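Local coordinates for lipase (Photobacterium sp. M37, PDB 2ORY), which probably hydrolyses the ester bonds of triacylglycerols as a cold-adapted alpha/beta-hydrolase lipase of the class 3 family, at residues 250-263 against 297-311. Numbering follows the deposited sequence.
Sequences LKSIYISEQASVKP and INPILIEYLVQAAYQ
Tyr-254 and Tyr-304 carry the tight part of this contact, which packs the loop after helix 244-247 against the start of helix 304-319 and the loop leading into it; that helix carries the probable triad histidine of this alpha/beta-hydrolase, and Gln-311 lies near that site without touching it. The two rings meet obliquely, planes at 57°, so the pair is neither a parallel stack nor a T-shape. The Tyr-254 ring is sandwiched: its own neighbour Ile-253 lays CG2 over one face, and Gln-307 CG sits over the other, 3.5 Å from the ring centroid and 4° off the normal, a CH-pi contact. Gln-307 reaches it with CG anti to the backbone N, then bends at chi2, and its amide turns back to the 297-301 loop: NE2 donates to Asn-298 O at 2.9 Å, while OE1 accepts from Asn-298 N and Gln-311 NE2. Gln-311 OE1 accepts from Asn-233 ND2, and Tyr-254 OH bonds to Leu-235 O. Ile-297 packs CD1 against the Tyr-254 backbone, 3.6 Å from CA. Tyr-304 offers one face to Pro-263, whose CB stands 3.6 Å from the ring centroid, and its OH donates to Leu-250 O (2.7 Å) from 52° out of the carbonyl plane. Val-261 wedges CG1 against the helix start, 3.2 Å from Tyr-304 N. Tyr-304 N donates to a water that in turn donates to Lys-262 O, linking helix start and loop through solvent.

Toward solvent the packing thins: Ala-259 CB meets Ile-297 CG2 only at 4.1 Å, and the exposed turn from Ser-256 is held by its own ST motif, with Glu-257 and Gln-258 poorly ordered.

Tyr-304 OH to Leu-250 O is the sole direct hydrogen bond between the segments; cohesion is therefore mainly aromatic and aliphatic.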
loop_
_atom_site.group_PDB
_atom_site.type_symbol
_atom_site.label_atom_id
_atom_site.label_comp_id
_atom_site.label_asym_id
_atom_site.label_seq_id
_atom_site.Cartn_x
_atom_site.Cartn_y
_atom_site.Cartn_z
ATOM N N LEU A 250 14.766 -13.715 -4.960
ATOM C CA LEU A 250 13.699 -14.369 -4.199
ATOM C C LEU A 250 13.980 -15.803 -3.794
ATOM O O LEU A 250 13.646 -16.201 -2.688
ATOM C CB LEU A 250 12.375 -14.310 -4.972
ATOM C CG LEU A 250 11.807 -12.891 -5.113
ATOM C CD1 LEU A 250 10.616 -12.892 -6.035
ATOM C CD2 LEU A 250 11.422 -12.376 -3.756
ATOM N N LYS A 251 14.595 -16.586 -4.666
ATOM C CA LYS A 251 14.880 -17.988 -4.327
ATOM C C LYS A 251 15.727 -18.206 -3.058
ATOM O O LYS A 251 15.544 -19.194 -2.342
ATOM C CB LYS A 251 15.598 -18.670 -5.485
ATOM C CG LYS A 251 17.007 -18.159 -5.665
ATOM C CD LYS A 251 17.758 -18.969 -6.688
ATOM C CE LYS A 251 19.165 -18.424 -6.885
ATOM N NZ LYS A 251 19.871 -19.168 -7.961
ATOM N N SER A 252 16.654 -17.292 -2.779
ATOM C CA SER A 252 17.535 -17.451 -1.621
ATOM C C SER A 252 17.482 -16.333 -0.597
ATOM O O SER A 252 18.411 -16.152 0.191
ATOM C CB SER A 252 18.966 -17.617 -2.105
ATOM O OG SER A 252 19.305 -16.527 -2.943
ATOM N N ILE A 253 16.378 -15.598 -0.597
ATOM C CA ILE A 253 16.186 -14.497 0.333
ATOM C C ILE A 253 16.254 -14.953 1.788
ATOM O O ILE A 253 16.681 -14.190 2.648
ATOM C CB ILE A 253 14.808 -13.796 0.104
ATOM C CG1 ILE A 253 14.655 -12.625 1.072
ATOM C CG2 ILE A 253 13.649 -14.785 0.330
ATOM C CD1 ILE A 253 15.566 -11.468 0.773
ATOM N N TYR A 254 15.838 -16.186 2.067
ATOM C CA TYR A 254 15.843 -16.694 3.441
ATOM C C TYR A 254 16.900 -17.752 3.693
ATOM O O TYR A 254 16.706 -18.671 4.492
ATOM C CB TYR A 254 14.470 -17.263 3.815
ATOM C CG TYR A 254 13.326 -16.286 3.636
ATOM C CD1 TYR A 254 13.406 -14.975 4.117
ATOM C CD2 TYR A 254 12.168 -16.672 2.972
ATOM C CE1 TYR A 254 12.346 -14.072 3.923
ATOM C CE2 TYR A 254 11.113 -15.791 2.778
ATOM C CZ TYR A 254 11.202 -14.496 3.245
ATOM O OH TYR A 254 10.157 -13.640 2.987
ATOM N N ILE A 255 18.023 -17.620 3.005
ATOM C CA ILE A 255 19.107 -18.562 3.161
ATOM C C ILE A 255 20.280 -17.807 3.745
ATOM O O ILE A 255 20.948 -17.043 3.047
ATOM C CB ILE A 255 19.522 -19.175 1.807
ATOM C CG1 ILE A 255 18.373 -19.998 1.229
ATOM C CG2 ILE A 255 20.755 -20.063 1.986
ATOM C CD1 ILE A 255 18.661 -20.558 -0.150
ATOM N N SER A 256 20.511 -18.001 5.037
ATOM C CA SER A 256 21.621 -17.349 5.712
ATOM C C SER A 256 22.542 -18.405 6.311
ATOM O O SER A 256 22.681 -19.512 5.783
ATOM C CB SER A 256 21.105 -16.429 6.823
ATOM O OG SER A 256 20.497 -17.179 7.859
ATOM N N GLU A 257 23.181 -18.050 7.417
ATOM C CA GLU A 257 24.078 -18.965 8.100
ATOM C C GLU A 257 23.424 -19.284 9.436
ATOM O O GLU A 257 23.945 -20.062 10.230
ATOM C CB GLU A 257 25.446 -18.306 8.299
ATOM C CG GLU A 257 26.086 -17.845 6.990
ATOM C CD GLU A 257 27.470 -17.241 7.175
ATOM O OE1 GLU A 257 27.601 -16.254 7.937
ATOM O OE2 GLU A 257 28.426 -17.751 6.551
ATOM N N GLN A 258 22.265 -18.674 9.660
ATOM C CA GLN A 258 21.505 -18.872 10.885
ATOM C C GLN A 258 20.294 -19.762 10.598
ATOM O O GLN A 258 19.749 -20.400 11.505
ATOM C CB GLN A 258 21.019 -17.523 11.431
ATOM C CG GLN A 258 21.361 -17.252 12.895
ATOM C CD GLN A 258 22.811 -16.847 13.083
ATOM O OE1 GLN A 258 23.725 -17.572 12.686
ATOM N NE2 GLN A 258 23.032 -15.681 13.692
ATOM N N ALA A 259 19.879 -19.795 9.332
ATOM C CA ALA A 259 18.728 -20.589 8.926
ATOM C C ALA A 259 18.667 -20.729 7.415
ATOM O O ALA A 259 19.304 -19.976 6.686
ATOM C CB ALA A 259 17.448 -19.953 9.439
ATOM N N SER A 260 17.887 -21.701 6.954
ATOM C CA SER A 260 17.737 -21.954 5.523
ATOM C C SER A 260 16.314 -22.361 5.177
ATOM O O SER A 260 15.946 -23.528 5.318
ATOM C CB SER A 260 18.691 -23.061 5.081
ATOM O OG SER A 260 18.462 -23.426 3.729
ATOM N N VAL A 261 15.521 -21.395 4.722
ATOM C CA VAL A 261 14.136 -21.639 4.336
ATOM C C VAL A 261 14.024 -21.470 2.830
ATOM O O VAL A 261 14.111 -20.358 2.324
ATOM C CB VAL A 261 13.214 -20.644 5.031
ATOM C CG1 VAL A 261 11.824 -20.686 4.419
ATOM C CG2 VAL A 261 13.146 -20.981 6.493
ATOM N N LYS A 262 13.830 -22.566 2.110
ATOM C CA LYS A 262 13.744 -22.484 0.656
ATOM C C LYS A 262 12.347 -22.662 0.072
ATOM O O LYS A 262 11.498 -23.355 0.641
ATOM C CB LYS A 262 14.681 -23.511 0.013
ATOM C CG LYS A 262 16.082 -23.525 0.595
ATOM C CD LYS A 262 16.906 -24.662 -0.006
ATOM C CE LYS A 262 18.073 -25.014 0.899
ATOM N NZ LYS A 262 17.590 -25.366 2.268
ATOM N N PRO A 263 12.098 -22.035 -1.086
ATOM C CA PRO A 263 10.809 -22.103 -1.790
ATOM C C PRO A 263 10.572 -23.480 -2.416
ATOM O O PRO A 263 11.511 -24.099 -2.936
ATOM C CB PRO A 263 10.950 -21.033 -2.861
ATOM C CG PRO A 263 12.443 -21.119 -3.208
ATOM C CD PRO A 263 13.083 -21.242 -1.842
ATOM N N ILE A 297 15.304 -13.282 10.000
ATOM C CA ILE A 297 14.613 -14.532 9.710
ATOM C C ILE A 297 14.074 -15.192 10.971
ATOM O O ILE A 297 14.833 -15.473 11.887
ATOM C CB ILE A 297 15.558 -15.518 8.970
ATOM C CG1 ILE A 297 15.899 -14.970 7.579
ATOM C CG2 ILE A 297 14.891 -16.851 8.797
ATOM C CD1 ILE A 297 16.847 -15.848 6.764
ATOM N N ASN A 298 12.762 -15.424 11.014
ATOM C CA ASN A 298 12.123 -16.086 12.155
ATOM C C ASN A 298 12.360 -17.590 11.996
ATOM O O ASN A 298 11.682 -18.261 11.211
ATOM C CB ASN A 298 10.628 -15.794 12.171
ATOM C CG ASN A 298 9.962 -16.354 13.390
ATOM O OD1 ASN A 298 10.600 -17.041 14.175
ATOM N ND2 ASN A 298 8.679 -16.068 13.563
ATOM N N PRO A 299 13.334 -18.138 12.741
ATOM C CA PRO A 299 13.728 -19.554 12.723
ATOM C C PRO A 299 12.617 -20.590 12.921
ATOM O O PRO A 299 12.723 -21.716 12.452
ATOM C CB PRO A 299 14.785 -19.618 13.813
ATOM C CG PRO A 299 14.266 -18.615 14.808
ATOM C CD PRO A 299 13.925 -17.459 13.909
ATOM N N ILE A 300 11.551 -20.217 13.613
ATOM C CA ILE A 300 10.452 -21.140 13.839
ATOM C C ILE A 300 9.652 -21.420 12.558
ATOM O O ILE A 300 9.077 -22.494 12.407
ATOM C CB ILE A 300 9.496 -20.568 14.898
ATOM C CG1 ILE A 300 10.222 -20.404 16.229
ATOM C CG2 ILE A 300 8.303 -21.475 15.076
ATOM C CD1 ILE A 300 9.356 -19.752 17.313
ATOM N N LEU A 301 9.626 -20.463 11.632
ATOM C CA LEU A 301 8.842 -20.601 10.404
ATOM C C LEU A 301 9.699 -21.126 9.270
ATOM O O LEU A 301 10.287 -20.349 8.517
ATOM C CB LEU A 301 8.233 -19.238 10.037
ATOM C CG LEU A 301 7.615 -18.458 11.216
ATOM C CD1 LEU A 301 7.023 -17.156 10.722
ATOM C CD2 LEU A 301 6.531 -19.296 11.905
ATOM N N ILE A 302 9.743 -22.450 9.132
ATOM C CA ILE A 302 10.591 -23.070 8.120
ATOM C C ILE A 302 10.022 -23.201 6.724
ATOM O O ILE A 302 10.709 -23.701 5.835
ATOM C CB ILE A 302 11.054 -24.474 8.554
ATOM C CG1 ILE A 302 9.845 -25.416 8.572
ATOM C CG2 ILE A 302 11.711 -24.408 9.928
ATOM C CD1 ILE A 302 10.169 -26.861 8.846
ATOM N N GLU A 303 8.775 -22.788 6.525
ATOM C CA GLU A 303 8.193 -22.852 5.186
ATOM C C GLU A 303 8.267 -21.473 4.545
ATOM O O GLU A 303 7.821 -20.485 5.127
ATOM C CB GLU A 303 6.733 -23.314 5.228
ATOM C CG GLU A 303 6.562 -24.692 5.816
ATOM C CD GLU A 303 5.116 -25.084 5.928
ATOM O OE1 GLU A 303 4.506 -25.368 4.870
ATOM O OE2 GLU A 303 4.588 -25.105 7.071
ATOM N N TYR A 304 8.847 -21.424 3.352
ATOM C CA TYR A 304 8.992 -20.187 2.578
ATOM C C TYR A 304 7.740 -19.282 2.633
ATOM O O TYR A 304 7.809 -18.133 3.073
ATOM C CB TYR A 304 9.314 -20.560 1.121
ATOM C CG TYR A 304 9.795 -19.414 0.256
ATOM C CD1 TYR A 304 11.123 -18.970 0.311
ATOM C CD2 TYR A 304 8.922 -18.759 -0.603
ATOM C CE1 TYR A 304 11.565 -17.887 -0.485
ATOM C CE2 TYR A 304 9.344 -17.683 -1.386
ATOM C CZ TYR A 304 10.662 -17.252 -1.327
ATOM O OH TYR A 304 11.042 -16.184 -2.105
ATOM N N LEU A 305 6.591 -19.796 2.206
ATOM C CA LEU A 305 5.367 -18.988 2.210
ATOM C C LEU A 305 4.973 -18.463 3.592
ATOM O O LEU A 305 4.425 -17.365 3.708
ATOM C CB LEU A 305 4.212 -19.789 1.614
ATOM C CG LEU A 305 4.389 -20.131 0.134
ATOM C CD1 LEU A 305 3.230 -20.931 -0.357
ATOM C CD2 LEU A 305 4.502 -18.872 -0.673
ATOM N N VAL A 306 5.236 -19.248 4.636
ATOM C CA VAL A 306 4.900 -18.834 5.986
ATOM C C VAL A 306 5.872 -17.727 6.419
ATOM O O VAL A 306 5.464 -16.691 6.955
ATOM C CB VAL A 306 4.955 -20.061 6.967
ATOM C CG1 VAL A 306 4.546 -19.637 8.373
ATOM C CG2 VAL A 306 4.016 -21.179 6.474
ATOM N N GLN A 307 7.161 -17.944 6.163
ATOM C CA GLN A 307 8.201 -16.966 6.492
ATOM C C GLN A 307 7.925 -15.653 5.734
ATOM O O GLN A 307 8.128 -14.556 6.253
ATOM C CB GLN A 307 9.566 -17.518 6.060
ATOM C CG GLN A 307 10.739 -16.599 6.334
ATOM C CD GLN A 307 11.114 -16.562 7.800
ATOM O OE1 GLN A 307 11.262 -15.496 8.391
ATOM N NE2 GLN A 307 11.270 -17.742 8.397
ATOM N N ALA A 308 7.463 -15.791 4.497
ATOM C CA ALA A 308 7.174 -14.650 3.645
ATOM C C ALA A 308 5.986 -13.846 4.165
ATOM O O ALA A 308 5.989 -12.609 4.123
ATOM C CB ALA A 308 6.917 -15.129 2.213
ATOM N N ALA A 309 4.966 -14.546 4.653
ATOM C CA ALA A 309 3.792 -13.866 5.191
ATOM C C ALA A 309 4.141 -13.150 6.486
ATOM O O ALA A 309 3.583 -12.092 6.804
ATOM C CB ALA A 309 2.645 -14.868 5.447
ATOM N N TYR A 310 5.061 -13.730 7.243
ATOM C CA TYR A 310 5.449 -13.149 8.523
ATOM C C TYR A 310 6.207 -11.859 8.285
ATOM O O TYR A 310 5.900 -10.834 8.884
ATOM C CB TYR A 310 6.343 -14.122 9.301
ATOM C CG TYR A 310 6.842 -13.565 10.622
ATOM C CD1 TYR A 310 6.072 -13.665 11.773
ATOM C CD2 TYR A 310 8.073 -12.907 10.708
ATOM C CE1 TYR A 310 6.502 -13.125 12.983
ATOM C CE2 TYR A 310 8.526 -12.358 11.928
ATOM C CZ TYR A 310 7.727 -12.475 13.057
ATOM O OH TYR A 310 8.136 -11.952 14.270
ATOM N N GLN A 311 7.191 -11.927 7.394
ATOM C CA GLN A 311 8.013 -10.773 7.091
ATOM C C GLN A 311 7.206 -9.624 6.495
ATOM O O GLN A 311 7.491 -8.458 6.772
ATOM C CB GLN A 311 9.145 -11.158 6.141
ATOM C CG GLN A 311 10.156 -12.156 6.699
ATOM C CD GLN A 311 10.949 -11.615 7.881
ATOM O OE1 GLN A 311 11.156 -10.406 8.005
ATOM N NE2 GLN A 311 11.414 -12.516 8.748
HETATM O O HOH W 1 7.663 -11.426 2.518
HETATM O O HOH W 2 9.331 -23.759 1.860
#